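Local coordinates for thiamine-monophosphate kinase (Aquifex aeolicus, PDB 1VQV), which catalyses the ATP-dependent phosphorylation of thiamine monophosphate to thiamine diphosphate, the active form of vitamin B1, and works as a homodimer, at residues E228-E232 and F292-K296; L164-L168 and L181-L186. All coordinates share one frame. Residues are numbered along the deposited sequence.

The two contacts lie in separate regions of the chain, their centres 27 Å apart and their nearest atoms about 16 Å apart, and share no helix or strand. Interaction 1 is a strand pairing toward the periphery of the seven-stranded mixed sheet; its chemistry is polar, with backbone hydrogen bonds, an aspartate that binds a serine, and a water, while Ile-229 and Val-293 are its buried residues. Interaction 2 joins two helices that follow each other in sequence and has no hydrogen bond between its segments: leucines, an isoleucine and the ring of His-185 make it, four of its seven touching residues are buried, and it lies nearer the substrate-binding residues.

Interaction 1: residues E228-E232 and F292-K296; sequences EILSE and FVDGK
This contact is a parallel strand pairing extended by hydrogen bonds to the side chain of Asp-294, near the margin of the seven-stranded mixed sheet, where strands 226-229 and 291-293 run side by side. Glu-228 pairs with Phe-292 (CA to CA 4.8 Å) and Ile-229 with Val-293 (CA to CA 4.9 Å). Ile-229 N donates to Phe-292 O at 2.7 Å, and Asp-294 N donates to Ile-229 O at 3.0 Å, so Ile-229 bonds to the residues flanking its partner, as parallel pairing requires. Val-293 CA adds a CA-H...O contact to Ile-229 O at 3.3 Å. Branched Ile-229 (m) and Val-293 (t) suit extended backbone and cover the buried face; Glu-228 and Phe-292 share the other, where Lys-226 forms a salt bridge with Glu-228 and a cation-pi contact with Phe-292. Beyond the pairing, Val-293 to Lys-296 form a type I' turn, the tight reversal of a beta hairpin, leading into strand 296-297. Asp-294 and Gly-295 take its positive phi values (49° and 100°), and at Gly-295 a CB would jam against the preceding carbonyl. Asp-294, chi1 m, turns its carboxylate back to the other segment: OD1, whose position is less certain, accepts from Ser-231 N at 2.8 Å and from Ser-231 OG (chi1 p) at 2.7 Å. A water donates to Asp-294 OD1 at 2.6 Å and accepts from Glu-232 N at 3.1 Å.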
loop_
_atom_site.group_PDB
_atom_site.type_symbol
_atom_site.label_atom_id
_atom_site.label_comp_id
_atom_site.label_asym_id
_atom_site.label_seq_id
_atom_site.Cartn_x
_atom_site.Cartn_y
_atom_site.Cartn_z
ATOM N N GLU B 228 31.536 16.845 -1.321
ATOM C CA GLU B 228 32.150 17.575 -2.423
ATOM C C GLU B 228 32.132 16.727 -3.694
ATOM O O GLU B 228 32.768 15.666 -3.750
ATOM C CB GLU B 228 33.598 17.924 -2.085
ATOM C CG GLU B 228 33.808 18.513 -0.699
ATOM C CD GLU B 228 35.281 18.754 -0.396
ATOM O OE1 GLU B 228 36.140 18.046 -0.984
ATOM O OE2 GLU B 228 35.565 19.640 0.440
ATOM N N ILE B 229 31.439 17.222 -4.719
ATOM C CA ILE B 229 31.306 16.522 -6.000
ATOM C C ILE B 229 31.973 17.277 -7.159
ATOM O O ILE B 229 31.888 18.497 -7.251
ATOM C CB ILE B 229 29.798 16.326 -6.353
ATOM C CG1 ILE B 229 29.105 15.455 -5.297
ATOM C CG2 ILE B 229 29.646 15.689 -7.725
ATOM C CD1 ILE B 229 27.590 15.393 -5.487
ATOM N N LEU B 230 32.629 16.540 -8.048
ATOM C CA LEU B 230 33.292 17.121 -9.218
ATOM C C LEU B 230 32.450 16.855 -10.467
ATOM O O LEU B 230 32.334 15.713 -10.933
ATOM C CB LEU B 230 34.688 16.524 -9.383
ATOM C CG LEU B 230 35.662 16.816 -8.233
ATOM C CD1 LEU B 230 36.968 16.073 -8.491
ATOM C CD2 LEU B 230 35.911 18.325 -8.106
ATOM N N SER B 231 31.859 17.919 -11.002
ATOM C CA SER B 231 30.987 17.822 -12.170
ATOM C C SER B 231 31.535 16.995 -13.324
ATOM O O SER B 231 30.762 16.342 -14.020
ATOM C CB SER B 231 30.652 19.218 -12.688
ATOM O OG SER B 231 31.743 19.749 -13.415
ATOM N N GLU B 232 32.852 17.025 -13.532
ATOM C CA GLU B 232 33.469 16.282 -14.631
ATOM C C GLU B 232 33.814 14.824 -14.312
ATOM O O GLU B 232 34.583 14.170 -15.029
ATOM C CB GLU B 232 34.702 17.035 -15.161
ATOM C CG GLU B 232 35.840 17.313 -14.155
ATOM C CD GLU B 232 36.993 16.302 -14.251
ATOM O OE1 GLU B 232 37.362 15.905 -15.394
ATOM O OE2 GLU B 232 37.538 15.918 -13.185
ATOM N N PHE B 292 28.797 20.593 -2.306
ATOM C CA PHE B 292 29.489 21.486 -3.223
ATOM C C PHE B 292 29.830 20.829 -4.580
ATOM O O PHE B 292 30.172 19.640 -4.660
ATOM C CB PHE B 292 30.752 22.003 -2.522
ATOM C CG PHE B 292 30.460 22.847 -1.301
ATOM C CD1 PHE B 292 29.950 22.285 -0.124
ATOM C CD2 PHE B 292 30.631 24.228 -1.359
ATOM C CE1 PHE B 292 29.611 23.099 0.970
ATOM C CE2 PHE B 292 30.298 25.044 -0.281
ATOM C CZ PHE B 292 29.785 24.480 0.886
ATOM N N VAL B 293 29.735 21.618 -5.644
ATOM C CA VAL B 293 30.006 21.136 -6.987
ATOM C C VAL B 293 31.085 22.007 -7.567
ATOM O O VAL B 293 30.974 23.232 -7.532
ATOM C CB VAL B 293 28.751 21.263 -7.901
ATOM C CG1 VAL B 293 29.068 20.741 -9.302
ATOM C CG2 VAL B 293 27.564 20.506 -7.288
ATOM N N ASP B 294 32.126 21.391 -8.105
ATOM C CA ASP B 294 33.204 22.169 -8.691
ATOM C C ASP B 294 33.671 23.283 -7.750
ATOM O O ASP B 294 34.244 24.284 -8.189
ATOM C CB ASP B 294 32.743 22.765 -10.025
ATOM C CG ASP B 294 32.875 21.779 -11.177
ATOM O OD1 ASP B 294 32.492 20.605 -10.978
ATOM O OD2 ASP B 294 33.360 22.171 -12.268
ATOM N N GLY B 295 33.411 23.107 -6.457
ATOM C CA GLY B 295 33.824 24.097 -5.477
ATOM C C GLY B 295 32.760 25.064 -4.980
ATOM O O GLY B 295 32.888 25.613 -3.870
ATOM N N LYS B 296 31.711 25.270 -5.777
ATOM C CA LYS B 296 30.634 26.205 -5.421
ATOM C C LYS B 296 29.417 25.514 -4.805
ATOM O O LYS B 296 28.850 24.597 -5.405
ATOM C CB LYS B 296 30.215 27.003 -6.655
HETATM O O HOH W 1 34.421 19.378 -12.236
#

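Interaction 2: residues L164-L168 and L181-L186; sequences LELLL and LIQRHL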
loop_
_atom_site.group_PDB
_atom_site.type_symbol
_atom_site.label_atom_id
_atom_site.label_comp_id
_atom_site.label_asym_id
_atom_site.label_seq_id
_atom_site.Cartn_x
_atom_site.Cartn_y
_atom_site.Cartn_z
ATOM N N LEU B 164 11.618 11.430 -20.367
ATOM C CA LEU B 164 10.306 11.965 -20.042
ATOM C C LEU B 164 9.996 13.138 -20.970
ATOM O O LEU B 164 8.854 13.337 -21.397
ATOM C CB LEU B 164 10.270 12.430 -18.585
ATOM C CG LEU B 164 9.013 13.199 -18.155
ATOM C CD1 LEU B 164 7.770 12.382 -18.486
ATOM C CD2 LEU B 164 9.087 13.508 -16.661
ATOM N N GLU B 165 11.027 13.919 -21.273
ATOM C CA GLU B 165 10.880 15.066 -22.154
ATOM C C GLU B 165 10.613 14.593 -23.577
ATOM O O GLU B 165 9.821 15.212 -24.289
ATOM C CB GLU B 165 12.132 15.942 -22.103
ATOM C CG GLU B 165 12.233 16.823 -20.860
ATOM C CD GLU B 165 13.641 17.355 -20.648
ATOM O OE1 GLU B 165 14.318 17.662 -21.642
ATOM O OE2 GLU B 165 14.071 17.475 -19.493
ATOM N N LEU B 166 11.271 13.506 -23.988
ATOM C CA LEU B 166 11.068 12.946 -25.324
ATOM C C LEU B 166 9.627 12.405 -25.405
ATOM O O LEU B 166 8.948 12.521 -26.430
ATOM C CB LEU B 166 12.076 11.819 -25.607
ATOM C CG LEU B 166 13.566 12.151 -25.785
ATOM C CD1 LEU B 166 14.360 10.904 -26.159
ATOM C CD2 LEU B 166 13.727 13.184 -26.875
ATOM N N LEU B 167 9.155 11.807 -24.319
ATOM C CA LEU B 167 7.796 11.308 -24.309
ATOM C C LEU B 167 6.862 12.502 -24.438
ATOM O O LEU B 167 5.961 12.498 -25.271
ATOM C CB LEU B 167 7.512 10.562 -23.010
ATOM C CG LEU B 167 8.159 9.188 -22.962
ATOM C CD1 LEU B 167 7.951 8.562 -21.591
ATOM C CD2 LEU B 167 7.560 8.315 -24.066
ATOM N N LEU B 168 7.082 13.533 -23.625
ATOM C CA LEU B 168 6.219 14.702 -23.688
ATOM C C LEU B 168 6.188 15.307 -25.095
ATOM O O LEU B 168 5.281 16.054 -25.428
ATOM C CB LEU B 168 6.655 15.768 -22.669
ATOM C CG LEU B 168 6.609 15.440 -21.166
ATOM C CD1 LEU B 168 6.964 16.697 -20.380
ATOM C CD2 LEU B 168 5.216 14.943 -20.744
ATOM N N LEU B 181 16.743 6.149 -24.083
ATOM C CA LEU B 181 16.492 7.158 -23.056
ATOM C C LEU B 181 15.093 7.021 -22.479
ATOM O O LEU B 181 14.891 7.122 -21.263
ATOM C CB LEU B 181 16.661 8.563 -23.642
ATOM C CG LEU B 181 18.104 9.013 -23.865
ATOM C CD1 LEU B 181 18.150 10.392 -24.533
ATOM C CD2 LEU B 181 18.807 9.042 -22.520
ATOM N N ILE B 182 14.136 6.801 -23.376
ATOM C CA ILE B 182 12.734 6.644 -23.014
ATOM C C ILE B 182 12.584 5.357 -22.216
ATOM O O ILE B 182 11.908 5.312 -21.195
ATOM C CB ILE B 182 11.849 6.555 -24.289
ATOM C CG1 ILE B 182 12.179 7.719 -25.232
ATOM C CG2 ILE B 182 10.365 6.577 -23.917
ATOM C CD1 ILE B 182 11.370 7.745 -26.524
ATOM N N GLN B 183 13.227 4.306 -22.691
ATOM C CA GLN B 183 13.147 3.027 -22.027
ATOM C C GLN B 183 13.677 3.118 -20.595
ATOM O O GLN B 183 13.128 2.500 -19.690
ATOM C CB GLN B 183 13.891 1.978 -22.875
ATOM C CG GLN B 183 13.252 1.837 -24.282
ATOM C CD GLN B 183 13.800 0.695 -25.154
ATOM O OE1 GLN B 183 13.262 0.419 -26.243
ATOM N NE2 GLN B 183 14.861 0.034 -24.685
ATOM N N ARG B 184 14.724 3.912 -20.382
ATOM C CA ARG B 184 15.307 4.084 -19.050
ATOM C C ARG B 184 14.329 4.748 -18.092
ATOM O O ARG B 184 14.411 4.585 -16.867
ATOM C CB ARG B 184 16.588 4.925 -19.143
ATOM C CG ARG B 184 17.846 4.082 -19.336
ATOM C CD ARG B 184 18.964 4.790 -20.082
ATOM N NE ARG B 184 19.809 3.788 -20.736
ATOM C CZ ARG B 184 20.676 4.035 -21.714
ATOM N NH1 ARG B 184 20.849 5.265 -22.175
ATOM N NH2 ARG B 184 21.342 3.031 -22.260
ATOM N N HIS B 185 13.394 5.495 -18.657
ATOM C CA HIS B 185 12.410 6.190 -17.855
ATOM C C HIS B 185 11.135 5.374 -17.716
ATOM O O HIS B 185 10.489 5.396 -16.677
ATOM C CB HIS B 185 12.121 7.554 -18.481
ATOM C CG HIS B 185 10.997 8.293 -17.832
ATOM N ND1 HIS B 185 9.701 8.218 -18.288
ATOM C CD2 HIS B 185 10.973 9.121 -16.763
ATOM C CE1 HIS B 185 8.922 8.970 -17.529
ATOM N NE2 HIS B 185 9.670 9.529 -16.597
ATOM N N LEU B 186 10.789 4.632 -18.758
ATOM C CA LEU B 186 9.573 3.831 -18.741
ATOM C C LEU B 186 9.750 2.441 -18.130
ATOM O O LEU B 186 8.928 1.990 -17.334
ATOM C CB LEU B 186 9.013 3.704 -20.164
ATOM C CG LEU B 186 7.555 4.129 -20.356
ATOM C CD1 LEU B 186 7.360 5.487 -19.735
ATOM C CD2 LEU B 186 7.210 4.174 -21.836
#
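Leu-167, Ile-182 and His-185 have the most surface buried where these two helical segments cross at -105°, their axes approaching to 8.9 Å. Leu-167 points across the gap between the helices: its CD2 lies 3.3 Å from Ile-182 CG2, while its CD1 reaches Leu-186 CD1 at 3.6 Å and His-185 ND1 at 3.8 Å. With its two methyl ends a leucine can thus touch three residues that one helix face presents at i, i+3 and i+4. Ile-182, compact and branched at CB, also meets Leu-166 through its CG1, 4.0 Å from Leu-166 CD1, which in turn packs against Leu-181 CB at 4.1 Å. His-185, with chi1 t, extends toward helix 159-168 and offers a flat ring face to Leu-164, whose CB sits 3.8 Å from the ring centroid in a CH-pi contact. No hydrogen bond spans the segments; shape and hydrophobicity hold them together. The His-185 side chain lies about 7 Å from those of His-50 and Glu-260, both substrate-binding residues, so this end of the crossing is probably close to the substrate site. On the flank of Leu-166 and Leu-181, helix 238-246 contributes Tyr-243 to the packing, whereas Tyr-55, from a loop, touches Leu-167 and Leu-186, and Lys-63 of helix 57-73 hydrogen-bonds to the carbonyl of His-185.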